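Aspartokinase (Synechocystis, PDB 3L76) probably catalyses the ATP-dependent phosphorylation of aspartate to 4-phospho-L-aspartate, the first step toward threonine and lysine, and binds both amino acids at its ACT domains. Local coordinates at residues A[500-505]-A[523-528]; A[494-499]-A[558-563]. All blocks are in the same frame, centred on the assembly; numbering follows the deposited sequence.

Contact 1 (A[500-505]-A[523-528]); sequences GDSSQA and VNKAIA
Ser502 OG is the polar atom on which this contact converges, and the groups that reach it are carbons: Lys525 CE lies 3.8 Å from Ser502 OG, and Val523 CG2 3.9 Å from it. The setting is an ACT-domain layer of helix on sheet, in which helix 499-512 rests against the strands and strand 520-533 passes its first turn. Ser502 and Val523 make the closest backbone approach, 7.5 Å between their CA atoms, and the CB of each is directed at the opposing segment. Lys525 arrives differently. Its CB bond is not aimed at the helix, but CG sits beside the backbone N and anti to the carbonyl carbon (chi1 -82°), and the extended chain then runs alongside Ser502, with its CE also 3.9 Å from Ser502 CB. The exposed lysine therefore contributes methylenes here, while NZ is carried on past the serine. Only 112 Å² is buried in all, about half of it on Ser502, whose side chain also packs on Ala445 of strand 437-453.

The path of the second segment is set by a break in strand 520-533. Asn524 pairs through its backbone with Gln446, whereas Ala526 and Ala528 pair with Gln574 and Val572, so the chain changes partners within a few residues. An Asx turn marks the switch: Ala526 N donates to Asn524 OD1 over 3.1 Å, with an N-H...O angle of 140°. The donor stands above the amide plane, 45° out of it. Ala526 also centres an inverse gamma turn, closed by a weak bond of 3.0 Å from Ile527 N to Lys525 O.

Contact 2 (A[494-499]-A[558-563]); sequences AFMVAE and IEMIAT. With THR (threonine), chain C; LYS (lysine), chain E.
Ala494 and Met560 bring the two backbones closest, with 8.9 Å between their CA atoms, a spacing too wide for strand pairing and bridged by side chains alone. Met560 takes part in both pairs and supplies about half of the 132 Å² buried. Its SD lies 3.5 Å from Ala494 CB, and its methyl meets that of Met496 tip to tip, CE to CE at 3.6 Å. In both methionines CG is anti to the carbonyl carbon, and a bend at the last torsion (chi3 -102° in Met496, -65° in Met560) sets the terminal methyl. Met560 also packs on Ile477 and Val571, giving a buried, apolar interface between strands of two ACT domains: strand 490-498 pairs with 437-453 and 475-479, strand 560-563 with 567-573. Where the chain enters strand 560-563, Glu559 and Met560 lie opposite the single residue Val571, a classic beta bulge. Just before it the main chain of Ile558 grips the bound threonine twice: Ile558 N donates to the ligand O over 3.0 Å (N-H...O 157°), and the ligand N donates to Ile558 O over 3.1 Å. At the segment's far end, Thr563 lies against the aliphatic chain of the bound lysine.

Contact 2 is core, all three of its touching residues being buried, while contact 1 is only partly so, since Lys525 is exposed and Ser502 alone is buried. Their centres lie 11 Å apart, and contact 1 is nested in the chain loop that contact 2 closes. The elements are continuous: strand 490-498 leads directly into helix 499-512, and strand 520-533 pairs with 567-573, the neighbour of strand 560-563. The chemistry follows the setting, with a hydroxyl against lysine methylenes near the surface and thioether groups inside. Ile527 joins the two, its CD1 packing 3.7 Å from Met496 SD. Of the two, contact 2 alone includes ligand-pocket residues.

Contact 1 (A[500-505]-A[523-528])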
# COMPACT_ATOMS: atom_id res chain seq x y z
N GLY A 500 -30.37 5.30 19.83
CA GLY A 500 -30.54 4.53 18.61
C GLY A 500 -30.87 3.07 18.84
O GLY A 500 -31.55 2.45 18.04
N ASP A 501 -30.38 2.51 19.95
CA ASP A 501 -30.58 1.10 20.25
C ASP A 501 -31.78 0.88 21.17
O ASP A 501 -32.19 -0.26 21.42
CB ASP A 501 -29.32 0.51 20.87
CG ASP A 501 -28.18 0.42 19.89
OD1 ASP A 501 -28.43 0.08 18.72
OD2 ASP A 501 -27.02 0.67 20.29
N SER A 502 -32.33 1.97 21.69
CA SER A 502 -33.49 1.96 22.59
C SER A 502 -34.56 0.95 22.19
O SER A 502 -34.83 -0.01 22.91
CB SER A 502 -34.13 3.34 22.61
OG SER A 502 -34.30 3.79 23.93
N SER A 503 -35.17 1.19 21.04
CA SER A 503 -36.27 0.38 20.55
C SER A 503 -35.90 -1.08 20.37
O SER A 503 -36.60 -1.95 20.87
CB SER A 503 -36.80 0.96 19.24
OG SER A 503 -37.33 2.25 19.46
N GLN A 504 -34.82 -1.36 19.65
CA GLN A 504 -34.42 -2.74 19.44
C GLN A 504 -34.16 -3.45 20.77
O GLN A 504 -34.52 -4.61 20.94
CB GLN A 504 -33.21 -2.83 18.53
CG GLN A 504 -32.94 -4.24 18.01
CD GLN A 504 -31.57 -4.39 17.37
OE1 GLN A 504 -30.81 -3.42 17.26
NE2 GLN A 504 -31.24 -5.60 16.96
N ALA A 505 -33.54 -2.75 21.71
CA ALA A 505 -33.30 -3.31 23.03
C ALA A 505 -34.61 -3.73 23.70
O ALA A 505 -34.75 -4.86 24.17
CB ALA A 505 -32.54 -2.33 23.89
N VAL A 523 -38.73 2.30 29.22
CA VAL A 523 -37.65 3.13 28.74
C VAL A 523 -37.91 4.61 28.98
O VAL A 523 -39.04 5.07 28.91
CB VAL A 523 -37.30 2.85 27.26
CG1 VAL A 523 -38.27 1.87 26.67
CG2 VAL A 523 -37.22 4.12 26.46
N ASN A 524 -36.84 5.33 29.32
CA ASN A 524 -36.88 6.77 29.54
C ASN A 524 -35.71 7.39 28.80
O ASN A 524 -34.56 7.24 29.20
CB ASN A 524 -36.79 7.08 31.04
CG ASN A 524 -36.65 8.56 31.33
OD1 ASN A 524 -36.85 9.40 30.46
ND2 ASN A 524 -36.30 8.89 32.56
N LYS A 525 -36.01 8.08 27.70
CA LYS A 525 -34.99 8.63 26.83
C LYS A 525 -34.42 9.93 27.36
O LYS A 525 -33.31 10.30 27.01
CB LYS A 525 -35.56 8.88 25.43
CG LYS A 525 -35.60 7.66 24.53
CD LYS A 525 -35.82 8.07 23.08
CE LYS A 525 -35.48 6.93 22.13
NZ LYS A 525 -35.53 7.36 20.71
N ALA A 526 -35.17 10.63 28.20
CA ALA A 526 -34.79 11.97 28.63
C ALA A 526 -33.91 11.98 29.87
O ALA A 526 -34.29 12.51 30.91
CB ALA A 526 -36.02 12.83 28.85
N ILE A 527 -32.72 11.42 29.73
CA ILE A 527 -31.75 11.37 30.82
C ILE A 527 -30.39 11.88 30.37
O ILE A 527 -30.03 11.77 29.20
CB ILE A 527 -31.56 9.95 31.36
CG1 ILE A 527 -30.97 9.07 30.26
CG2 ILE A 527 -32.89 9.39 31.89
CD1 ILE A 527 -30.18 7.88 30.76
N ALA A 528 -29.64 12.43 31.32
CA ALA A 528 -28.25 12.77 31.10
C ALA A 528 -27.41 12.08 32.17
O ALA A 528 -27.90 11.84 33.28
CB ALA A 528 -28.05 14.24 31.17

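Contact 2 (A[494-499]-A[558-563])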
# COMPACT_ATOMS: atom_id res chain seq x y z
N ALA A 494 -31.64 -1.72 36.00
CA ALA A 494 -31.60 -0.60 35.07
C ALA A 494 -30.28 -0.60 34.28
O ALA A 494 -29.23 -0.98 34.80
CB ALA A 494 -31.77 0.71 35.82
N PHE A 495 -30.34 -0.17 33.02
CA PHE A 495 -29.14 -0.08 32.21
C PHE A 495 -29.31 1.00 31.17
O PHE A 495 -30.42 1.44 30.93
CB PHE A 495 -28.81 -1.43 31.55
CG PHE A 495 -29.80 -1.86 30.51
CD1 PHE A 495 -30.94 -2.57 30.87
CD2 PHE A 495 -29.60 -1.58 29.17
CE1 PHE A 495 -31.87 -2.98 29.91
CE2 PHE A 495 -30.52 -1.99 28.21
CZ PHE A 495 -31.66 -2.69 28.58
N MET A 496 -28.22 1.42 30.55
CA MET A 496 -28.30 2.48 29.56
C MET A 496 -27.68 2.07 28.24
O MET A 496 -26.67 1.36 28.20
CB MET A 496 -27.66 3.77 30.07
CG MET A 496 -28.47 4.44 31.16
SD MET A 496 -27.50 5.66 32.04
CE MET A 496 -27.11 4.79 33.54
N VAL A 497 -28.32 2.50 27.15
CA VAL A 497 -27.83 2.28 25.80
C VAL A 497 -28.04 3.54 24.99
O VAL A 497 -28.78 4.43 25.39
CB VAL A 497 -28.54 1.11 25.10
CG1 VAL A 497 -28.19 -0.21 25.78
CG2 VAL A 497 -30.04 1.34 25.05
N ALA A 498 -27.36 3.61 23.85
CA ALA A 498 -27.55 4.69 22.90
C ALA A 498 -29.01 4.74 22.49
O ALA A 498 -29.61 3.70 22.20
CB ALA A 498 -26.64 4.48 21.68
N GLU A 499 -29.60 5.94 22.46
CA GLU A 499 -31.00 6.11 22.04
C GLU A 499 -31.34 5.39 20.74
O GLU A 499 -32.46 4.92 20.55
CB GLU A 499 -31.34 7.60 21.92
CG GLU A 499 -31.16 8.38 23.20
CD GLU A 499 -31.81 9.75 23.14
OE1 GLU A 499 -32.38 10.10 22.09
OE2 GLU A 499 -31.73 10.48 24.15
N ILE A 558 -31.62 13.39 41.53
CA ILE A 558 -30.72 12.32 41.14
C ILE A 558 -31.50 11.03 40.93
O ILE A 558 -32.02 10.45 41.89
CB ILE A 558 -29.61 12.11 42.18
CG1 ILE A 558 -28.85 13.42 42.40
CG2 ILE A 558 -28.67 10.99 41.73
CD1 ILE A 558 -27.85 13.35 43.53
N GLU A 559 -31.58 10.58 39.69
CA GLU A 559 -32.40 9.42 39.35
C GLU A 559 -31.69 8.11 39.67
O GLU A 559 -32.29 7.18 40.19
CB GLU A 559 -32.81 9.45 37.87
CG GLU A 559 -33.49 10.74 37.42
CD GLU A 559 -34.19 10.60 36.07
OE1 GLU A 559 -34.56 9.46 35.71
OE2 GLU A 559 -34.36 11.62 35.37
N MET A 560 -30.41 8.03 39.33
CA MET A 560 -29.63 6.84 39.59
C MET A 560 -28.21 7.24 39.95
O MET A 560 -27.74 8.29 39.55
CB MET A 560 -29.63 5.91 38.37
CG MET A 560 -31.01 5.47 37.91
SD MET A 560 -31.04 3.95 36.93
CE MET A 560 -30.15 4.47 35.47
N ILE A 561 -27.53 6.40 40.73
CA ILE A 561 -26.13 6.61 41.05
C ILE A 561 -25.38 5.31 40.83
O ILE A 561 -25.89 4.23 41.16
CB ILE A 561 -25.92 7.03 42.51
CG1 ILE A 561 -26.78 8.24 42.86
CG2 ILE A 561 -24.46 7.30 42.80
CD1 ILE A 561 -26.92 8.45 44.35
N ALA A 562 -24.17 5.41 40.28
CA ALA A 562 -23.28 4.26 40.09
C ALA A 562 -21.82 4.65 40.25
O ALA A 562 -21.40 5.76 39.95
CB ALA A 562 -23.52 3.59 38.73
N THR A 563 -21.01 3.71 40.71
CA THR A 563 -19.71 4.08 41.22
C THR A 563 -18.59 3.10 40.82
O THR A 563 -18.84 1.94 40.49
CB THR A 563 -19.83 4.24 42.75
OG1 THR A 563 -19.45 5.57 43.14
CG2 THR A 563 -19.04 3.22 43.48
N THR C . -33.55 11.61 44.26
CA THR C . -32.83 11.74 45.53
C THR C . -31.86 12.92 45.52
O THR C . -31.70 13.59 44.49
CB THR C . -32.10 10.45 45.93
OG1 THR C . -31.11 10.13 44.94
CG2 THR C . -33.10 9.30 46.02
OXT THR C . -31.25 13.22 46.55
N LYS E . -14.64 7.49 48.89
CA LYS E . -15.33 8.71 48.48
C LYS E . -16.29 9.17 49.59
O LYS E . -16.44 8.50 50.62
CB LYS E . -16.07 8.50 47.15
CG LYS E . -17.07 7.32 47.14
CD LYS E . -17.77 7.20 45.76
CE LYS E . -16.85 6.57 44.72
NZ LYS E . -16.31 5.25 45.20
OXT LYS E . -16.91 10.23 49.49